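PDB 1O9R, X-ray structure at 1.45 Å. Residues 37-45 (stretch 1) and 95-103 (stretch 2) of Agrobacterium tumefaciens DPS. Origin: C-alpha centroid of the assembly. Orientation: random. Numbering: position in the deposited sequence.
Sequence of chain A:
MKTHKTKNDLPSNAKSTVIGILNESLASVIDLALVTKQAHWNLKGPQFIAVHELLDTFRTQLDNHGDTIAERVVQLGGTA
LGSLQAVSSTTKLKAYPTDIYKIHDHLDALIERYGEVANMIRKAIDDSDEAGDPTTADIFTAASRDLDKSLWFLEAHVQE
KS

Stretch 1 (37-45) KQAHWNLKG
Stretch 2, residues 95-103: AYPTDIYKI

The contact between residues 37-45 and 95-103 of this DPS chain shows how a helix and the extended turn after it can hold an irregular segment distant in sequence, with a single backbone bridge flanked by side-chain packing, and further packing along the helix. Residues 37-41 are helical, Trp 41 N donating to Lys 37 O (3.0 Å); by Leu 43 (phi/psi -67/137) and Lys 44 (-139/134) the backbone is extended. Here Lys 44 bridges Lys 102, their CA atoms 5.3 Å apart. Lys 44 N donates to Tyr 101 O at 2.9 Å, whereas the return bond, Ile 103 N to Lys 44 O, is weak at 3.3 Å. Lys 102 CA also approaches Lys 44 O, at 3.6 Å, as a CA-H...O contact.

Side chains extend this junction. Lys 44 (chi1 m, chi2 m) sets CG 3.5 Å from Tyr 101 CB before its end leads away, and Leu 43 CB (rotamer m, t) meets Ile 103 CG1 (m, t) at 3.9 Å. Gly 45, at 143/179, adopts angles that by themselves call for glycine.

Toward the helix, the CA-to-CB bond of Tyr 96 points toward stretch 1, and with chi1 t and chi2 83° its CD2 lies 3.7 Å from Gln 38 CG and its CZ 4.0 Å from Ala 39 CB.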

# COMPACT_ATOMS: atom_id res chain seq x y z
N LYS A 37 5.15 3.47 -28.29
CA LYS A 37 4.15 4.50 -28.01
C LYS A 37 3.53 5.01 -29.32
O LYS A 37 2.32 5.24 -29.37
CB LYS A 37 4.76 5.65 -27.22
CG LYS A 37 4.90 5.36 -25.72
CD LYS A 37 3.51 5.50 -25.05
CE LYS A 37 3.68 5.31 -23.53
NZ LYS A 37 2.31 5.58 -22.93
N GLN A 38 4.31 5.12 -30.42
CA GLN A 38 3.77 5.56 -31.71
C GLN A 38 2.62 4.65 -32.10
O GLN A 38 1.53 5.09 -32.54
CB GLN A 38 4.93 5.54 -32.73
CG GLN A 38 4.38 5.83 -34.16
CD GLN A 38 3.93 7.25 -34.29
OE1 GLN A 38 3.08 7.53 -35.20
NE2 GLN A 38 4.35 8.18 -33.53
N ALA A 39 2.78 3.32 -31.97
CA ALA A 39 1.72 2.38 -32.32
C ALA A 39 0.59 2.48 -31.34
O ALA A 39 -0.59 2.59 -31.73
CB ALA A 39 2.32 0.97 -32.28
N HIS A 40 0.88 2.54 -30.05
CA HIS A 40 -0.14 2.61 -29.01
C HIS A 40 -1.11 3.76 -29.21
O HIS A 40 -2.36 3.56 -29.03
CB HIS A 40 0.60 2.71 -27.69
CG HIS A 40 -0.02 3.41 -26.54
ND1 HIS A 40 -0.68 2.71 -25.51
CD2 HIS A 40 -0.05 4.72 -26.18
CE1 HIS A 40 -1.04 3.57 -24.55
NE2 HIS A 40 -0.69 4.78 -24.98
N TRP A 41 -0.64 4.95 -29.59
CA TRP A 41 -1.58 6.07 -29.74
C TRP A 41 -2.51 5.92 -30.93
O TRP A 41 -3.64 6.40 -30.91
CB TRP A 41 -0.80 7.39 -29.95
CG TRP A 41 0.01 7.82 -28.78
CD1 TRP A 41 -0.40 7.84 -27.48
CD2 TRP A 41 1.36 8.27 -28.76
NE1 TRP A 41 0.62 8.29 -26.66
CE2 TRP A 41 1.72 8.55 -27.43
CE3 TRP A 41 2.28 8.47 -29.79
CZ2 TRP A 41 2.99 9.05 -27.10
CZ3 TRP A 41 3.55 8.95 -29.44
CH2 TRP A 41 3.87 9.21 -28.09
N ASN A 42 -2.00 5.29 -32.00
CA ASN A 42 -2.66 5.31 -33.30
C ASN A 42 -3.37 4.05 -33.70
O ASN A 42 -3.84 3.88 -34.86
CB ASN A 42 -1.63 5.70 -34.39
CG ASN A 42 -1.12 7.12 -34.20
OD1 ASN A 42 -1.94 8.07 -34.27
ND2 ASN A 42 0.16 7.35 -33.91
N LEU A 43 -3.54 3.09 -32.80
CA LEU A 43 -4.25 1.85 -33.03
C LEU A 43 -5.71 2.10 -33.24
O LEU A 43 -6.33 2.87 -32.48
CB LEU A 43 -4.28 0.96 -31.72
CG LEU A 43 -2.92 0.55 -31.20
CD1 LEU A 43 -3.10 -0.28 -29.90
CD2 LEU A 43 -2.09 -0.27 -32.18
N LYS A 44 -6.29 1.42 -34.24
CA LYS A 44 -7.74 1.53 -34.43
C LYS A 44 -8.30 0.16 -34.74
O LYS A 44 -7.70 -0.49 -35.61
CB LYS A 44 -8.07 2.36 -35.68
CG LYS A 44 -7.42 3.70 -35.93
CD LYS A 44 -7.98 4.69 -34.89
CE LYS A 44 -7.31 6.07 -35.14
NZ LYS A 44 -7.73 6.93 -33.96
N GLY A 45 -9.38 -0.26 -34.13
CA GLY A 45 -10.02 -1.55 -34.48
C GLY A 45 -10.54 -2.21 -33.24
O GLY A 45 -10.35 -1.77 -32.10
N ALA A 95 12.45 2.99 -40.10
CA ALA A 95 11.44 3.96 -39.68
C ALA A 95 10.05 3.35 -39.63
O ALA A 95 9.53 2.61 -40.48
CB ALA A 95 11.42 5.11 -40.72
N TYR A 96 9.37 3.69 -38.49
CA TYR A 96 8.03 3.14 -38.29
C TYR A 96 7.03 3.92 -39.14
O TYR A 96 7.03 5.16 -39.18
CB TYR A 96 7.67 3.29 -36.76
CG TYR A 96 6.49 2.45 -36.38
CD1 TYR A 96 6.63 1.08 -36.07
CD2 TYR A 96 5.20 2.99 -36.36
CE1 TYR A 96 5.56 0.28 -35.74
CE2 TYR A 96 4.12 2.17 -36.04
CZ TYR A 96 4.28 0.83 -35.73
OH TYR A 96 3.24 0.00 -35.40
N PRO A 97 6.11 3.20 -39.78
CA PRO A 97 5.13 3.91 -40.64
C PRO A 97 4.15 4.77 -39.87
O PRO A 97 3.56 4.26 -38.91
CB PRO A 97 4.48 2.79 -41.42
CG PRO A 97 4.59 1.57 -40.54
CD PRO A 97 5.95 1.75 -39.84
N THR A 98 3.96 6.00 -40.29
CA THR A 98 3.02 6.88 -39.55
C THR A 98 1.65 6.88 -40.16
O THR A 98 0.78 7.64 -39.70
CB THR A 98 3.59 8.31 -39.49
OG1 THR A 98 3.86 8.82 -40.80
CG2 THR A 98 4.90 8.31 -38.73
N ASP A 99 1.43 6.11 -41.21
CA ASP A 99 0.17 6.09 -41.90
C ASP A 99 -0.55 4.76 -41.82
O ASP A 99 -1.44 4.42 -42.59
CB ASP A 99 0.37 6.48 -43.39
CG ASP A 99 1.23 5.47 -44.10
OD1 ASP A 99 1.26 5.55 -45.36
OD2 ASP A 99 1.88 4.61 -43.46
N ILE A 100 -0.27 3.98 -40.75
CA ILE A 100 -1.02 2.74 -40.52
C ILE A 100 -1.89 2.89 -39.25
O ILE A 100 -1.54 3.72 -38.40
CB ILE A 100 -0.10 1.54 -40.36
CG1 ILE A 100 0.97 1.81 -39.30
CG2 ILE A 100 0.53 1.22 -41.75
CD1 ILE A 100 1.63 0.46 -38.87
N TYR A 101 -3.04 2.27 -39.26
CA TYR A 101 -4.03 2.40 -38.20
C TYR A 101 -4.61 1.08 -37.79
O TYR A 101 -4.74 0.76 -36.60
CB TYR A 101 -5.21 3.36 -38.65
CG TYR A 101 -4.62 4.70 -39.01
CD1 TYR A 101 -4.32 5.01 -40.38
CD2 TYR A 101 -4.23 5.62 -38.09
CE1 TYR A 101 -3.75 6.20 -40.69
CE2 TYR A 101 -3.62 6.81 -38.40
CZ TYR A 101 -3.36 7.12 -39.73
OH TYR A 101 -2.77 8.30 -40.05
N LYS A 102 -4.96 0.19 -38.73
CA LYS A 102 -5.47 -1.12 -38.36
C LYS A 102 -4.53 -1.79 -37.35
O LYS A 102 -3.33 -1.87 -37.62
CB LYS A 102 -5.56 -2.04 -39.60
CG LYS A 102 -6.70 -1.46 -40.47
CD LYS A 102 -7.29 -2.50 -41.40
CE LYS A 102 -6.51 -2.69 -42.69
NZ LYS A 102 -7.34 -3.61 -43.56
N ILE A 103 -5.16 -2.45 -36.38
CA ILE A 103 -4.28 -3.10 -35.35
C ILE A 103 -3.40 -4.19 -35.96
O ILE A 103 -2.28 -4.31 -35.52
CB ILE A 103 -5.12 -3.58 -34.19
CG1 ILE A 103 -5.57 -2.25 -33.51
CG2 ILE A 103 -4.34 -4.46 -33.22
CD1 ILE A 103 -6.67 -2.46 -32.52